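Local coordinates for protein glycosyl hydrolase family 26 (PDB 4ZXO) that probably hydrolyses the beta-mannan backbone of galactomannan, as a family 26 beta-mannanase of the gut bacterium Bacteroides ovatus, at residues Asp230-Gln238 with Leu248-Gly259. Numbering follows the deposited sequence.
Sequences DVLGTDVYQ and LNKMLTILTEAG
Strand 231-235 and helix 241-262 form the first two elements of a beta-alpha-beta unit completed by strand 266-271, and their contact is made by Leu232, Thr234 and Val236 against Leu248, Met251, Leu255 and Ala258. The axes of strand 231-235 and helix 248-259 run antiparallel at 170° and approach to 8.8 Å. Alternate residues of the strand and the segment that follows it turn their CB atoms to the helix, whereas Asp235 turns the other way and pairs with Arg162. No hydrogen bond crosses the interface; it is held by van der Waals contact, partly between apolar side chains and partly of methyls on carbonyl and hydroxyl oxygens. At one end Leu232 CD1 touches Ala258 CB and reaches the helix backbone at Gly259 N, 3.7 Å away. Leu255 fits against the strand backbone with both methyls, CD1 against Leu232 O and CD2 at 3.6 Å from Gly233 O, a carbonyl that is hydrogen-bonded to Tyr219. In the middle, Met251 bends at chi2 (-46°) and chi3, which brings its CE to 3.6 Å from Thr234 OG1; the strongest polar partner of that hydroxyl, Pro209, lies outside the two segments. The other branch of Thr234, CG2, touches Leu255 CD1 at 3.9 Å and also meets Met251 CB and Leu252 CD2. A serine here would keep a hydroxyl but lack CG2, and would probably leave a gap facing Leu252, Met251 and Leu255. Beyond it, Val236 CG2 meets Met251 CG at 3.8 Å, and Leu248 CD1 closes the row against Val236 CB. All ten touching residues are buried, and Leu268 of strand 266-271 touches both Thr234 and Leu248. A strand of a parallel barrel sheet with the next helix laid antiparallel over its outer side is characteristic of the beta-alpha unit of a TIM barrel, the fold of family 26 glycoside hydrolases.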
loop_
_atom_site.group_PDB
_atom_site.type_symbol
_atom_site.label_atom_id
_atom_site.label_comp_id
_atom_site.label_asym_id
_atom_site.label_seq_id
_atom_site.Cartn_x
_atom_site.Cartn_y
_atom_site.Cartn_z
ATOM N N ASP A 230 -8.308 -1.014 -9.123
ATOM C CA ASP A 230 -9.275 -0.141 -8.429
ATOM C C ASP A 230 -8.680 1.183 -7.942
ATOM O O ASP A 230 -9.417 2.164 -7.811
ATOM C CB ASP A 230 -9.862 -0.877 -7.220
ATOM C CG ASP A 230 -10.523 -2.130 -7.629
ATOM O OD1 ASP A 230 -11.502 -2.041 -8.387
ATOM O OD2 ASP A 230 -10.077 -3.212 -7.262
ATOM N N VAL A 231 -7.373 1.209 -7.648
ATOM C CA VAL A 231 -6.745 2.406 -7.057
ATOM C C VAL A 231 -5.467 2.697 -7.819
ATOM O O VAL A 231 -4.647 1.786 -8.011
ATOM C CB VAL A 231 -6.389 2.184 -5.576
ATOM C CG1 VAL A 231 -5.619 3.419 -5.005
ATOM C CG2 VAL A 231 -7.663 1.819 -4.773
ATOM N N LEU A 232 -5.287 3.932 -8.255
ATOM C CA LEU A 232 -4.047 4.347 -8.932
ATOM C C LEU A 232 -3.105 4.973 -7.895
ATOM O O LEU A 232 -3.446 5.994 -7.283
ATOM C CB LEU A 232 -4.342 5.352 -10.064
ATOM C CG LEU A 232 -5.225 4.780 -11.164
ATOM C CD1 LEU A 232 -5.507 5.898 -12.220
ATOM C CD2 LEU A 232 -4.623 3.507 -11.796
ATOM N N GLY A 233 -1.944 4.367 -7.694
ATOM C CA GLY A 233 -1.015 4.879 -6.701
ATOM C C GLY A 233 0.344 5.191 -7.283
ATOM O O GLY A 233 0.629 4.994 -8.487
ATOM N N THR A 234 1.209 5.678 -6.408
ATOM C CA THR A 234 2.615 5.873 -6.787
ATOM C C THR A 234 3.443 5.812 -5.496
ATOM O O THR A 234 2.926 6.098 -4.395
ATOM C CB THR A 234 2.837 7.205 -7.537
ATOM O OG1 THR A 234 4.175 7.244 -8.054
ATOM C CG2 THR A 234 2.651 8.389 -6.571
ATOM N N ASP A 235 4.688 5.368 -5.631
ATOM C CA ASP A 235 5.640 5.330 -4.527
ATOM C C ASP A 235 6.753 6.338 -4.810
ATOM O O ASP A 235 7.531 6.149 -5.764
ATOM C CB ASP A 235 6.283 3.923 -4.368
ATOM C CG ASP A 235 5.307 2.847 -3.950
ATOM O OD1 ASP A 235 4.093 3.134 -3.782
ATOM O OD2 ASP A 235 5.796 1.686 -3.795
ATOM N N VAL A 236 6.868 7.387 -4.001
ATOM C CA VAL A 236 7.867 8.424 -4.236
ATOM C C VAL A 236 8.430 8.851 -2.893
ATOM O O VAL A 236 7.663 9.321 -2.039
ATOM C CB VAL A 236 7.273 9.693 -4.973
ATOM C CG1 VAL A 236 8.377 10.724 -5.209
ATOM C CG2 VAL A 236 6.523 9.308 -6.267
ATOM N N TYR A 237 9.743 8.646 -2.696
ATOM C CA TYR A 237 10.415 9.036 -1.444
ATOM C C TYR A 237 11.252 10.300 -1.614
ATOM O O TYR A 237 11.685 10.629 -2.720
ATOM C CB TYR A 237 11.327 7.893 -0.946
ATOM C CG TYR A 237 10.534 6.754 -0.337
ATOM C CD1 TYR A 237 10.331 6.656 1.052
ATOM C CD2 TYR A 237 9.987 5.786 -1.150
ATOM C CE1 TYR A 237 9.605 5.614 1.597
ATOM C CE2 TYR A 237 9.236 4.739 -0.613
ATOM C CZ TYR A 237 9.037 4.664 0.753
ATOM O OH TYR A 237 8.304 3.617 1.273
ATOM N N GLN A 238 11.479 11.013 -0.517
ATOM C CA GLN A 238 12.366 12.150 -0.594
ATOM C C GLN A 238 13.846 11.753 -0.423
ATOM O O GLN A 238 14.258 11.164 0.589
ATOM C CB GLN A 238 12.028 13.202 0.453
ATOM C CG GLN A 238 13.062 14.358 0.386
ATOM C CD GLN A 238 12.665 15.548 1.249
ATOM O OE1 GLN A 238 11.482 15.934 1.298
ATOM N NE2 GLN A 238 13.652 16.155 1.921
ATOM N N LEU A 248 7.262 14.648 -6.807
ATOM C CA LEU A 248 5.963 14.302 -6.213
ATOM C C LEU A 248 4.844 15.104 -6.882
ATOM O O LEU A 248 3.786 14.553 -7.193
ATOM C CB LEU A 248 5.971 14.538 -4.695
ATOM C CG LEU A 248 4.718 14.028 -3.982
ATOM C CD1 LEU A 248 4.427 12.491 -4.258
ATOM C CD2 LEU A 248 4.782 14.398 -2.502
ATOM N N ASN A 249 5.032 16.416 -7.062
ATOM C CA ASN A 249 4.028 17.131 -7.828
ATOM C C ASN A 249 3.802 16.509 -9.203
ATOM O O ASN A 249 2.660 16.407 -9.650
ATOM C CB ASN A 249 4.406 18.602 -8.007
ATOM C CG ASN A 249 3.974 19.458 -6.819
ATOM O OD1 ASN A 249 2.773 19.614 -6.538
ATOM N ND2 ASN A 249 4.938 19.976 -6.101
ATOM N N LYS A 250 4.878 16.153 -9.905
ATOM C CA LYS A 250 4.743 15.536 -11.202
ATOM C C LYS A 250 3.905 14.247 -11.108
ATOM O O LYS A 250 2.967 14.052 -11.901
ATOM C CB LYS A 250 6.114 15.206 -11.775
ATOM C CG LYS A 250 6.042 14.592 -13.136
ATOM C CD LYS A 250 7.389 13.900 -13.468
ATOM C CE LYS A 250 7.428 12.511 -12.846
ATOM N NZ LYS A 250 8.736 11.828 -13.087
ATOM N N MET A 251 4.237 13.357 -10.162
ATOM C CA MET A 251 3.474 12.110 -10.108
ATOM C C MET A 251 2.042 12.308 -9.649
ATOM O O MET A 251 1.153 11.628 -10.161
ATOM C CB MET A 251 4.141 11.101 -9.151
ATOM C CG MET A 251 5.453 10.545 -9.667
ATOM S SD MET A 251 5.481 10.003 -11.414
ATOM C CE MET A 251 4.186 8.750 -11.373
ATOM N N LEU A 252 1.792 13.197 -8.677
ATOM C CA LEU A 252 0.406 13.366 -8.269
ATOM C C LEU A 252 -0.427 14.061 -9.358
ATOM O O LEU A 252 -1.625 13.783 -9.448
ATOM C CB LEU A 252 0.340 14.156 -6.957
ATOM C CG LEU A 252 1.082 13.411 -5.830
ATOM C CD1 LEU A 252 0.857 14.163 -4.485
ATOM C CD2 LEU A 252 0.662 11.927 -5.747
ATOM N N THR A 253 0.192 14.926 -10.177
ATOM C CA THR A 253 -0.487 15.496 -11.344
ATOM C C THR A 253 -0.858 14.363 -12.322
ATOM O O THR A 253 -1.974 14.297 -12.874
ATOM C CB THR A 253 0.429 16.551 -11.998
ATOM O OG1 THR A 253 0.530 17.644 -11.063
ATOM C CG2 THR A 253 -0.160 17.098 -13.329
ATOM N N ILE A 254 0.095 13.470 -12.565
ATOM C CA ILE A 254 -0.167 12.304 -13.418
ATOM C C ILE A 254 -1.297 11.446 -12.855
ATOM O O ILE A 254 -2.229 11.100 -13.585
ATOM C CB ILE A 254 1.100 11.468 -13.585
ATOM C CG1 ILE A 254 2.046 12.174 -14.553
ATOM C CG2 ILE A 254 0.777 10.018 -14.085
ATOM C CD1 ILE A 254 3.462 11.612 -14.520
ATOM N N LEU A 255 -1.258 11.159 -11.556
ATOM C CA LEU A 255 -2.310 10.373 -10.915
ATOM C C LEU A 255 -3.665 11.038 -11.034
ATOM O O LEU A 255 -4.656 10.371 -11.369
ATOM C CB LEU A 255 -2.055 10.145 -9.410
ATOM C CG LEU A 255 -0.970 9.179 -9.019
ATOM C CD1 LEU A 255 -1.046 8.880 -7.555
ATOM C CD2 LEU A 255 -1.047 7.903 -9.810
ATOM N N THR A 256 -3.720 12.338 -10.761
ATOM C CA THR A 256 -4.992 13.052 -10.827
ATOM C C THR A 256 -5.559 12.990 -12.262
ATOM O O THR A 256 -6.760 12.691 -12.459
ATOM C CB THR A 256 -4.806 14.502 -10.340
ATOM O OG1 THR A 256 -4.259 14.469 -8.999
ATOM C CG2 THR A 256 -6.104 15.272 -10.300
ATOM N N GLU A 257 -4.700 13.217 -13.267
ATOM C CA GLU A 257 -5.115 13.200 -14.692
ATOM C C GLU A 257 -5.597 11.786 -15.046
ATOM O O GLU A 257 -6.654 11.594 -15.684
ATOM C CB GLU A 257 -3.905 13.676 -15.589
ATOM C CG GLU A 257 -4.101 13.836 -17.161
ATOM C CD GLU A 257 -2.794 14.344 -17.913
ATOM O OE1 GLU A 257 -2.187 15.326 -17.394
ATOM O OE2 GLU A 257 -2.352 13.772 -19.001
ATOM N N ALA A 258 -4.836 10.778 -14.641
ATOM C CA ALA A 258 -5.189 9.390 -14.980
ATOM C C ALA A 258 -6.458 8.924 -14.244
ATOM O O ALA A 258 -7.299 8.184 -14.781
ATOM C CB ALA A 258 -4.020 8.454 -14.633
ATOM N N GLY A 259 -6.583 9.337 -12.999
ATOM C CA GLY A 259 -7.732 8.966 -12.187
ATOM C C GLY A 259 -9.008 9.578 -12.730
ATOM O O GLY A 259 -10.049 8.919 -12.719
#